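Local atomic coordinates of inosine-uridine preferring nucleoside hydrolase family protein (Bacillus anthracis, PDB entry 2C40), a protein that belongs to the inosine-uridine preferring nucleoside hydrolase family and holds a calcium ion and alpha-D-ribofuranose in its pocket. Residues V181-W185 / N266-H270. Numbering follows the deposited sequence.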
ATOM      1  N   VAL A 181       1.685 -29.761   8.126  1.00 40.99           N
ATOM      2  CA  VAL A 181       1.948 -30.285   6.790  1.00 40.53           C
ATOM      3  C   VAL A 181       2.112 -31.787   6.916  1.00 41.12           C
ATOM      4  O   VAL A 181       1.497 -32.560   6.144  1.00 40.48           O
ATOM      5  CB  VAL A 181       3.188 -29.663   6.110  1.00 40.51           C
ATOM      6  CG1 VAL A 181       3.349 -30.237   4.720  1.00 41.55           C
ATOM      7  CG2 VAL A 181       3.068 -28.155   6.017  1.00 39.31           C
ATOM      8  N   ALA A 182       2.897 -32.196   7.914  1.00 41.40           N
ATOM      9  CA  ALA A 182       3.091 -33.611   8.226  1.00 41.92           C
ATOM     10  C   ALA A 182       1.775 -34.362   8.450  1.00 42.40           C
ATOM     11  O   ALA A 182       1.559 -35.412   7.847  1.00 42.47           O
ATOM     12  CB  ALA A 182       4.011 -33.756   9.405  1.00 41.55           C
ATOM     13  N   ARG A 183       0.911 -33.822   9.298  1.00 42.99           N
ATOM     14  CA  ARG A 183      -0.443 -34.367   9.542  1.00 43.90           C
ATOM     15  C   ARG A 183      -1.313 -34.506   8.278  1.00 43.47           C
ATOM     16  O   ARG A 183      -2.022 -35.518   8.064  1.00 42.65           O
ATOM     17  CB  ARG A 183      -1.189 -33.393  10.378  1.00 44.08           C
ATOM     18  CG  ARG A 183      -1.247 -33.723  11.749  1.00 50.59           C
ATOM     19  CD  ARG A 183      -2.618 -34.317  12.107  1.00 55.98           C
ATOM     20  NE  ARG A 183      -2.398 -35.148  13.283  1.00 59.54           N
ATOM     21  CZ  ARG A 183      -1.970 -34.687  14.451  1.00 59.30           C
ATOM     22  NH1 ARG A 183      -1.778 -33.388  14.632  1.00 60.48           N
ATOM     23  NH2 ARG A 183      -1.770 -35.530  15.456  1.00 59.24           N
ATOM     24  N   VAL A 184      -1.306 -33.451   7.465  1.00 43.21           N
ATOM     25  CA  VAL A 184      -2.065 -33.483   6.203  1.00 43.33           C
ATOM     26  C   VAL A 184      -1.434 -34.553   5.317  1.00 43.28           C
ATOM     27  O   VAL A 184      -2.133 -35.412   4.730  1.00 44.72           O
ATOM     28  CB  VAL A 184      -2.095 -32.124   5.516  1.00 43.61           C
ATOM     29  CG1 VAL A 184      -2.665 -32.242   4.114  1.00 44.41           C
ATOM     30  CG2 VAL A 184      -2.889 -31.118   6.358  1.00 44.20           C
ATOM     31  N   TRP A 185      -0.108 -34.571   5.276  1.00 43.10           N
ATOM     32  CA  TRP A 185       0.600 -35.555   4.474  1.00 43.35           C
ATOM     33  C   TRP A 185       0.288 -36.998   4.909  1.00 43.62           C
ATOM     34  O   TRP A 185       0.296 -37.881   4.059  1.00 42.75           O
ATOM     35  CB  TRP A 185       2.104 -35.340   4.526  1.00 43.06           C
ATOM     36  CG  TRP A 185       2.788 -34.768   3.298  1.00 44.42           C
ATOM     37  CD1 TRP A 185       3.860 -35.314   2.639  1.00 44.08           C
ATOM     38  CD2 TRP A 185       2.490 -33.548   2.616  1.00 44.03           C
ATOM     39  NE1 TRP A 185       4.239 -34.524   1.614  1.00 43.81           N
ATOM     40  CE2 TRP A 185       3.426 -33.423   1.575  1.00 43.47           C
ATOM     41  CE3 TRP A 185       1.522 -32.546   2.786  1.00 43.63           C
ATOM     42  CZ2 TRP A 185       3.430 -32.345   0.709  1.00 40.91           C
ATOM     43  CZ3 TRP A 185       1.509 -31.500   1.905  1.00 43.51           C
ATOM     44  CH2 TRP A 185       2.459 -31.404   0.878  1.00 43.71           C
ATOM     45  N   ASN A 266       6.669 -38.540  -5.093  1.00 43.39           N
ATOM     46  CA  ASN A 266       6.565 -38.972  -3.703  1.00 43.11           C
ATOM     47  C   ASN A 266       7.432 -38.078  -2.840  1.00 43.28           C
ATOM     48  O   ASN A 266       8.581 -37.766  -3.202  1.00 42.65           O
ATOM     49  CB  ASN A 266       6.998 -40.427  -3.512  1.00 43.01           C
ATOM     50  CG  ASN A 266       6.095 -41.412  -4.230  1.00 43.43           C
ATOM     51  OD1 ASN A 266       4.881 -41.238  -4.328  1.00 43.73           O
ATOM     52  ND2 ASN A 266       6.700 -42.424  -4.767  1.00 43.07           N
ATOM     53  N   SER A 267       6.901 -37.747  -1.667  1.00 43.14           N
ATOM     54  CA  SER A 267       7.360 -36.596  -0.913  1.00 43.97           C
ATOM     55  C   SER A 267       7.231 -36.802   0.587  1.00 43.63           C
ATOM     56  O   SER A 267       6.346 -37.513   1.038  1.00 44.35           O
ATOM     57  CB  SER A 267       6.541 -35.357  -1.355  1.00 43.34           C
ATOM     58  OG  SER A 267       7.209 -34.168  -0.983  1.00 46.49           O
ATOM     59  N   ILE A 268       8.164 -36.224   1.335  1.00 43.79           N
ATOM     60  CA  ILE A 268       8.066 -36.029   2.790  1.00 43.84           C
ATOM     61  C   ILE A 268       8.206 -34.505   3.179  1.00 43.76           C
ATOM     62  O   ILE A 268       8.728 -33.703   2.427  1.00 42.78           O
ATOM     63  CB  ILE A 268       9.159 -36.825   3.503  1.00 43.98           C
ATOM     64  CG1 ILE A 268      10.558 -36.244   3.209  1.00 44.71           C
ATOM     65  CG2 ILE A 268       9.069 -38.331   3.123  1.00 43.07           C
ATOM     66  CD1 ILE A 268      11.674 -36.993   3.896  1.00 44.33           C
ATOM     67  N   VAL A 269       7.744 -34.136   4.369  1.00 44.17           N
ATOM     68  CA  VAL A 269       8.023 -32.826   4.927  1.00 44.34           C
ATOM     69  C   VAL A 269       8.873 -33.037   6.178  1.00 44.43           C
ATOM     70  O   VAL A 269       8.589 -33.962   6.963  1.00 43.42           O
ATOM     71  CB  VAL A 269       6.806 -32.070   5.493  1.00 44.64           C
ATOM     72  CG1 VAL A 269       6.934 -30.509   5.232  1.00 44.74           C
ATOM     73  CG2 VAL A 269       5.492 -32.618   5.034  1.00 46.65           C
ATOM     74  N   HIS A 270       9.879 -32.167   6.353  1.00 44.54           N
ATOM     75  CA  HIS A 270      10.654 -32.089   7.589  1.00 44.33           C
ATOM     76  C   HIS A 270       9.863 -31.290   8.566  1.00 44.61           C
ATOM     77  O   HIS A 270       9.284 -30.274   8.217  1.00 42.92           O
ATOM     78  CB  HIS A 270      12.012 -31.420   7.400  1.00 44.45           C
ATOM     79  CG  HIS A 270      12.973 -32.220   6.577  1.00 45.62           C
ATOM     80  ND1 HIS A 270      14.279 -31.834   6.368  1.00 47.44           N
ATOM     81  CD2 HIS A 270      12.818 -33.386   5.906  1.00 44.42           C
ATOM     82  CE1 HIS A 270      14.885 -32.731   5.602  1.00 44.94           C
ATOM     83  NE2 HIS A 270      14.014 -33.667   5.291  1.00 41.85           N
TER
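The axes of the short segments, helix 181-185 and strand 266-269, approach to 8.4 Å, their N-to-C directions 145° apart. The backbones come nearest at Ala182 and Val269, whose CA atoms lie 6.0 Å apart. One helical turn, closed by the 2.7 Å hydrogen bond from Trp185 N to Val181 O, puts Val181 and Trp185 on the same side, and Val269 meets both. Val269 CG2 sits 3.2 Å from Val181 CG1, a tight apolar contact, and 3.8 Å from the centroid of the five-membered ring of Trp185, almost on the ring normal, a CH-pi interaction. Helix 178-186 lies in the beta-alpha-beta crossover between the adjacent parallel strands 145-151 and 191-194 of the alpha/beta fold and packs here on strand 261-269, near the sheet's antiparallel edge. Ser267 O lies 3.7 Å from Trp185 CD1, at the indole edge. Trp185 NE1 lies 3.8 Å from Ser267 CB and, though buried by the contact, has no hydrogen-bond partner in the model, whereas Trp185 O accepts a hydrogen bond from Arg286.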